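Local coordinates for Lmo2812 protein (PDB 5ZQA) that probably acts as a penicillin-binding D-Ala-D-Ala carboxypeptidase that removes terminal D-alanine from peptidoglycan stem peptides during cell wall metabolism, at residues 200-203 with 207-210; 112-117 with 124-129; 210-215 with 225-230. All coordinates share one frame; numbering follows the deposited sequence.

Interaction 1: 200-203 with 207-210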
# COMPACT_ATOMS: atom_id res chain seq x y z
N THR A 200 -11.63 -0.70 11.26
CA THR A 200 -11.30 -1.90 12.03
C THR A 200 -11.74 -3.11 11.21
O THR A 200 -12.80 -3.08 10.59
CB THR A 200 -11.99 -1.93 13.41
OG1 THR A 200 -11.62 -0.77 14.17
CG2 THR A 200 -11.58 -3.17 14.17
N VAL A 201 -10.92 -4.16 11.20
CA VAL A 201 -11.30 -5.41 10.56
C VAL A 201 -11.34 -6.52 11.60
O VAL A 201 -10.38 -6.74 12.35
CB VAL A 201 -10.33 -5.80 9.43
CG1 VAL A 201 -10.72 -7.15 8.83
CG2 VAL A 201 -10.30 -4.72 8.36
N THR A 202 -12.47 -7.22 11.67
CA THR A 202 -12.57 -8.38 12.55
C THR A 202 -12.17 -9.59 11.74
O THR A 202 -12.85 -9.95 10.78
CB THR A 202 -13.98 -8.56 13.13
OG1 THR A 202 -14.32 -7.39 13.90
CG2 THR A 202 -14.03 -9.79 14.02
N THR A 203 -11.05 -10.20 12.11
CA THR A 203 -10.56 -11.34 11.37
C THR A 203 -11.48 -12.53 11.56
O THR A 203 -12.29 -12.58 12.51
CB THR A 203 -9.14 -11.73 11.81
OG1 THR A 203 -9.16 -12.09 13.19
CG2 THR A 203 -8.17 -10.58 11.59
N ALA A 207 -9.62 -11.97 16.16
CA ALA A 207 -8.90 -10.76 16.56
C ALA A 207 -9.32 -9.57 15.72
O ALA A 207 -9.54 -9.69 14.51
CB ALA A 207 -7.40 -10.98 16.43
N LYS A 208 -9.42 -8.41 16.36
CA LYS A 208 -9.76 -7.18 15.65
C LYS A 208 -8.50 -6.39 15.36
O LYS A 208 -7.67 -6.16 16.25
CB LYS A 208 -10.77 -6.34 16.45
CG LYS A 208 -12.09 -7.08 16.68
CD LYS A 208 -13.24 -6.16 17.12
CE LYS A 208 -12.91 -4.68 16.94
NZ LYS A 208 -13.89 -3.76 17.58
N LEU A 209 -8.35 -5.99 14.10
CA LEU A 209 -7.18 -5.25 13.65
C LEU A 209 -7.54 -3.80 13.36
O LEU A 209 -8.60 -3.53 12.81
CB LEU A 209 -6.59 -5.91 12.40
CG LEU A 209 -6.27 -7.40 12.60
CD1 LEU A 209 -5.47 -7.93 11.44
CD2 LEU A 209 -5.52 -7.66 13.90
N GLU A 210 -6.66 -2.88 13.74
CA GLU A 210 -6.93 -1.45 13.58
C GLU A 210 -6.21 -0.88 12.37
O GLU A 210 -5.01 -1.08 12.21
CB GLU A 210 -6.51 -0.69 14.83
CG GLU A 210 -7.41 -0.91 16.03
CD GLU A 210 -8.60 0.02 16.07
OE1 GLU A 210 -9.05 0.48 14.99
OE2 GLU A 210 -9.08 0.32 17.19
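V201 and L209 exchange both of their backbone hydrogen bonds across a small antiparallel hairpin, and the pair illustrates how a two-stranded ribbon can be firm on one side and loose on the other. V201 N reaches L209 O at 2.9 Å, and L209 N returns to V201 O at 2.8 Å. On either side of this hydrogen-bonded pair, T200 faces E210 and T202 faces K208 as non-hydrogen-bonded pairs. The tight end lies at the turn. A207 O is gripped twice by T203: by its backbone N at 2.9 Å and by OG1 at 2.8 Å, the hydroxyl lying in the carbonyl plane on a lone pair. T203 can do this because OG1 is set between its own backbone N and carbonyl carbon (chi1 61°), from where it also bonds to G206 N. Its CG2 is left directed to the isobutyl end of L209, meeting CD1 at 3.8 Å as the two side chains cross at about a right angle.

In contrast to this turn end and to the buried side of V201 and L209, the side carrying T200, T202, K208 and E210 is turned to solvent and has few bonds. T200 OG1 donates to E210 OE1 at 3.0 Å, coming from above the carboxylate plane, 63° out of it, an indirect approach. The K208 chain lies over the threonines, with CG and CD alongside T202 OG1 and CE 3.4 Å from T200 CG2, close for two carbons. It bends near eclipsed at chi3 (13°), a conformation the crystal may have shaped.

Beneath the ribbon, V201 and L209 rest on helix 111-120, the valine against S116 and T120 and the leucine against A117. T203 reaches D113 of the same helix, and together with A207 it packs on W109 of strand 108-110.

Interaction 2: 112-117 with 124-129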
# COMPACT_ATOMS: atom_id res chain seq x y z
N ARG A 112 -7.16 -15.10 3.92
CA ARG A 112 -8.02 -13.94 4.11
C ARG A 112 -7.51 -13.04 5.24
O ARG A 112 -7.35 -11.83 5.07
CB ARG A 112 -9.45 -14.39 4.41
CG ARG A 112 -10.38 -13.30 4.95
CD ARG A 112 -10.55 -12.14 3.98
NE ARG A 112 -11.25 -12.56 2.77
CZ ARG A 112 -11.42 -11.79 1.70
NH1 ARG A 112 -10.93 -10.55 1.67
NH2 ARG A 112 -12.06 -12.29 0.65
N ASP A 113 -7.24 -13.65 6.40
CA ASP A 113 -6.84 -12.86 7.56
C ASP A 113 -5.44 -12.27 7.37
O ASP A 113 -5.17 -11.17 7.83
CB ASP A 113 -6.88 -13.71 8.83
CG ASP A 113 -8.29 -13.92 9.35
OD1 ASP A 113 -9.24 -13.28 8.84
OD2 ASP A 113 -8.44 -14.72 10.29
N LEU A 114 -4.55 -13.00 6.69
CA LEU A 114 -3.21 -12.48 6.41
C LEU A 114 -3.28 -11.28 5.48
O LEU A 114 -2.60 -10.27 5.70
CB LEU A 114 -2.35 -13.58 5.80
CG LEU A 114 -2.03 -14.74 6.74
CD1 LEU A 114 -1.40 -15.86 5.95
CD2 LEU A 114 -1.09 -14.29 7.85
N TYR A 115 -4.10 -11.40 4.44
CA TYR A 115 -4.36 -10.29 3.52
C TYR A 115 -4.93 -9.07 4.27
O TYR A 115 -4.46 -7.95 4.08
CB TYR A 115 -5.29 -10.79 2.41
CG TYR A 115 -5.95 -9.75 1.54
CD1 TYR A 115 -7.22 -9.28 1.83
CD2 TYR A 115 -5.33 -9.31 0.37
CE1 TYR A 115 -7.85 -8.35 1.03
CE2 TYR A 115 -5.95 -8.38 -0.44
CZ TYR A 115 -7.21 -7.91 -0.11
OH TYR A 115 -7.84 -6.98 -0.91
N SER A 116 -5.91 -9.30 5.14
CA SER A 116 -6.46 -8.19 5.93
C SER A 116 -5.39 -7.56 6.81
O SER A 116 -5.31 -6.33 6.88
CB SER A 116 -7.63 -8.66 6.79
OG SER A 116 -8.68 -9.16 5.99
N ALA A 117 -4.60 -8.38 7.49
CA ALA A 117 -3.57 -7.86 8.40
C ALA A 117 -2.51 -7.05 7.64
O ALA A 117 -2.09 -5.98 8.09
CB ALA A 117 -2.91 -9.01 9.17
N ASN A 124 4.05 -7.03 8.54
CA ASN A 124 5.13 -7.47 7.66
C ASN A 124 5.23 -8.98 7.55
O ASN A 124 5.49 -9.51 6.47
CB ASN A 124 6.47 -6.92 8.14
CG ASN A 124 6.57 -5.45 7.96
OD1 ASN A 124 6.71 -4.97 6.84
ND2 ASN A 124 6.51 -4.70 9.06
N ASP A 125 5.02 -9.68 8.66
CA ASP A 125 5.09 -11.13 8.62
C ASP A 125 3.96 -11.71 7.76
O ASP A 125 4.18 -12.66 7.02
CB ASP A 125 5.10 -11.73 10.04
CG ASP A 125 3.98 -11.21 10.95
OD1 ASP A 125 3.25 -10.27 10.60
OD2 ASP A 125 3.85 -11.78 12.07
N ALA A 126 2.77 -11.11 7.83
CA ALA A 126 1.65 -11.57 7.00
C ALA A 126 2.00 -11.45 5.51
O ALA A 126 1.77 -12.38 4.72
CB ALA A 126 0.40 -10.80 7.32
N ALA A 127 2.58 -10.32 5.13
CA ALA A 127 2.99 -10.11 3.75
C ALA A 127 4.02 -11.13 3.29
O ALA A 127 3.92 -11.69 2.20
CB ALA A 127 3.53 -8.69 3.57
N GLU A 128 5.03 -11.38 4.12
CA GLU A 128 6.10 -12.30 3.74
C GLU A 128 5.56 -13.72 3.59
O GLU A 128 5.98 -14.47 2.71
CB GLU A 128 7.23 -12.29 4.78
CG GLU A 128 8.04 -10.99 4.81
CD GLU A 128 8.78 -10.74 3.51
OE1 GLU A 128 8.91 -9.55 3.13
OE2 GLU A 128 9.24 -11.71 2.88
N THR A 129 4.60 -14.07 4.45
CA THR A 129 3.99 -15.39 4.44
C THR A 129 3.20 -15.61 3.15
O THR A 129 3.28 -16.66 2.51
CB THR A 129 3.07 -15.58 5.66
OG1 THR A 129 3.82 -15.45 6.86
CG2 THR A 129 2.41 -16.95 5.64
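L114 and A126 meet where helix 111-120 passes helix 124-135, their short axes 8.3 Å apart at 130°. No hydrogen bond crosses; methyl and leucine groups make the contact, with one carbonyl oxygen against the A126 methyl. That methyl sits in the angle between the L114 backbone and side chain, with A126 CB 3.5 Å from L114 O and 3.8 Å from L114 CD2. A117 CB adds a lighter contact, 4.2 Å from A126 CB. The other branch of the leucine, CD1, meets T129 CG2 at 4.0 Å, the two side chains crossing at about a right angle.

Hydrogen bonding stays within the helices or goes to other neighbours. With CG2 anti to its backbone N (chi1 -61°), T129 presents its methyl to L114 while OG1 turns back to D125 O at 2.8 Å. That carbonyl also takes T129 N, the two donors arriving from opposite faces of its plane. The D125 carboxylate bonds to backbone N atoms of L100 and Y101, and N124 OD1 to K65 NZ.

S122, a predicted active-site residue, A123 and N124 correspond to the SxN motif of penicillin-binding proteins. The two helices flank the turn that carries this motif, one of the family's three.

Interaction 3: 210-215 with 225-230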
# COMPACT_ATOMS: atom_id res chain seq x y z
N GLU A 210 -6.66 -2.88 13.74
CA GLU A 210 -6.93 -1.45 13.58
C GLU A 210 -6.21 -0.88 12.37
O GLU A 210 -5.01 -1.08 12.21
CB GLU A 210 -6.51 -0.69 14.83
CG GLU A 210 -7.41 -0.91 16.03
CD GLU A 210 -8.60 0.02 16.07
OE1 GLU A 210 -9.05 0.48 14.99
OE2 GLU A 210 -9.08 0.32 17.19
N SER A 211 -6.95 -0.14 11.55
CA SER A 211 -6.35 0.50 10.38
C SER A 211 -5.34 1.57 10.75
O SER A 211 -5.55 2.35 11.69
CB SER A 211 -7.42 1.12 9.50
OG SER A 211 -6.82 1.68 8.34
N THR A 212 -4.26 1.62 9.99
CA THR A 212 -3.29 2.70 10.08
C THR A 212 -3.75 3.96 9.33
O THR A 212 -3.12 5.02 9.43
CB THR A 212 -1.93 2.28 9.51
OG1 THR A 212 -2.09 1.89 8.14
CG2 THR A 212 -1.33 1.10 10.30
N ASN A 213 -4.84 3.85 8.57
CA ASN A 213 -5.36 5.00 7.81
C ASN A 213 -6.24 5.87 8.68
O ASN A 213 -7.44 5.62 8.82
CB ASN A 213 -6.14 4.51 6.58
CG ASN A 213 -6.64 5.66 5.71
OD1 ASN A 213 -6.59 6.84 6.09
ND2 ASN A 213 -7.14 5.32 4.53
N ASP A 214 -5.66 6.93 9.23
CA ASP A 214 -6.38 7.80 10.16
C ASP A 214 -7.40 8.72 9.49
O ASP A 214 -8.16 9.39 10.18
CB ASP A 214 -5.39 8.66 10.96
CG ASP A 214 -4.55 7.84 11.93
OD1 ASP A 214 -4.96 6.71 12.28
OD2 ASP A 214 -3.49 8.34 12.36
N LEU A 215 -7.43 8.77 8.16
CA LEU A 215 -8.36 9.67 7.48
C LEU A 215 -9.70 9.04 7.12
O LEU A 215 -10.58 9.71 6.59
CB LEU A 215 -7.72 10.23 6.20
CG LEU A 215 -6.62 11.27 6.40
CD1 LEU A 215 -6.02 11.63 5.04
CD2 LEU A 215 -7.18 12.52 7.07
N LEU A 225 -5.69 4.37 0.79
CA LEU A 225 -5.34 3.02 0.37
C LEU A 225 -4.28 2.34 1.27
O LEU A 225 -4.45 1.20 1.66
CB LEU A 225 -4.83 3.07 -1.07
CG LEU A 225 -4.75 1.78 -1.88
CD1 LEU A 225 -6.11 1.10 -1.97
CD2 LEU A 225 -4.23 2.10 -3.28
N LYS A 226 -3.17 3.01 1.55
CA LYS A 226 -2.09 2.35 2.28
C LYS A 226 -1.05 3.31 2.84
O LYS A 226 -0.61 4.22 2.14
CB LYS A 226 -1.37 1.34 1.37
CG LYS A 226 -0.33 0.46 2.08
CD LYS A 226 -0.98 -0.65 2.91
CE LYS A 226 0.02 -1.31 3.84
NZ LYS A 226 0.39 -0.43 5.00
N THR A 227 -0.64 3.07 4.08
CA THR A 227 0.44 3.82 4.74
C THR A 227 1.79 3.13 4.60
O THR A 227 1.86 1.93 4.29
CB THR A 227 0.19 3.97 6.24
OG1 THR A 227 0.05 2.67 6.83
CG2 THR A 227 -1.08 4.76 6.51
N GLY A 228 2.86 3.88 4.87
CA GLY A 228 4.18 3.30 5.04
C GLY A 228 4.98 4.16 6.00
O GLY A 228 4.72 5.36 6.11
N PHE A 229 5.92 3.55 6.72
CA PHE A 229 6.86 4.31 7.53
C PHE A 229 8.14 3.55 7.84
O PHE A 229 8.08 2.43 8.35
CB PHE A 229 6.26 4.74 8.86
CG PHE A 229 7.31 5.22 9.83
CD1 PHE A 229 7.97 6.42 9.60
CD2 PHE A 229 7.69 4.45 10.92
CE1 PHE A 229 8.95 6.86 10.46
CE2 PHE A 229 8.67 4.89 11.78
CZ PHE A 229 9.30 6.10 11.55
N THR A 230 9.27 4.17 7.52
CA THR A 230 10.57 3.87 8.13
C THR A 230 11.29 5.20 8.34
O THR A 230 10.88 6.22 7.80
CB THR A 230 11.46 2.98 7.26
OG1 THR A 230 11.74 3.65 6.03
CG2 THR A 230 10.82 1.64 7.00
O HOH W 1 -3.22 2.32 5.55
O HOH W 2 -1.75 -0.51 6.66
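T227, the middle residue of the KTG motif K226-T227-G228, meets T212 on the neighbouring loop in the predicted active site, where K226 is expected to bind substrate. The meeting is hydroxyl to hydroxyl: T212 OG1 and T227 OG1 are 2.6 Å apart, a short hydrogen bond whose direction is open. Both threonines hold OG1 between the backbone N and the carbonyl carbon, with chi1 of 59° and 58°, which turns each hydroxyl to the other. The T227 methyl group lies alongside, CG2 being 3.5 Å from T212 OG1.

T212 OG1 is a busy atom, for two waters bind it as well. One lies 2.9 Å from this hydroxyl and accepts a weak bond from T227 N. The second, 2.8 Å from T212 OG1, accepts from K226 NZ at 2.7 Å, so the loop threonine is tied through solvent to the lysine of the motif. K226 NZ also donates to T227 O at 2.9 Å and bonds to S122 OG, three partners that fix the end of a long chain which leaves the strand pointing away from the loop and curls back so that NZ returns toward it.

The loop is shaped by its own polar side chains. S211 OG takes N213 N in an ST turn, and N213 OD1 takes L215 N at 3.0 Å in an Asx turn. On the strand, L225 and K226 both face I238 in a classic beta bulge just ahead of T227.

A KTG strand at the edge of the five-stranded sheet, its lysine beside the serine of SxN, is a hallmark of penicillin-binding proteins and the related class A beta-lactamases.

Interactions 2 and 3 are buried, whereas interaction 1 is a partly exposed hairpin, with V201, L209 and T203 buried and the side of T202, K208 and E210 open. Interaction 1 rests directly on the first helix of interaction 2, and its second strand runs on into the loop of interaction 3 through the shared E210; interactions 2 and 3 do not touch. Their chemistry follows their place: the ribbon uses backbone pairing with threonine hydroxyls added, the helix pair methyl groups with polar side chains bonded to other parts of the chain, and the loop-strand contact hydroxyls, a lysine and ordered water. Interaction 2 brackets the SxN turn and interaction 3 carries KTG, the motifs converging where K226 meets S122.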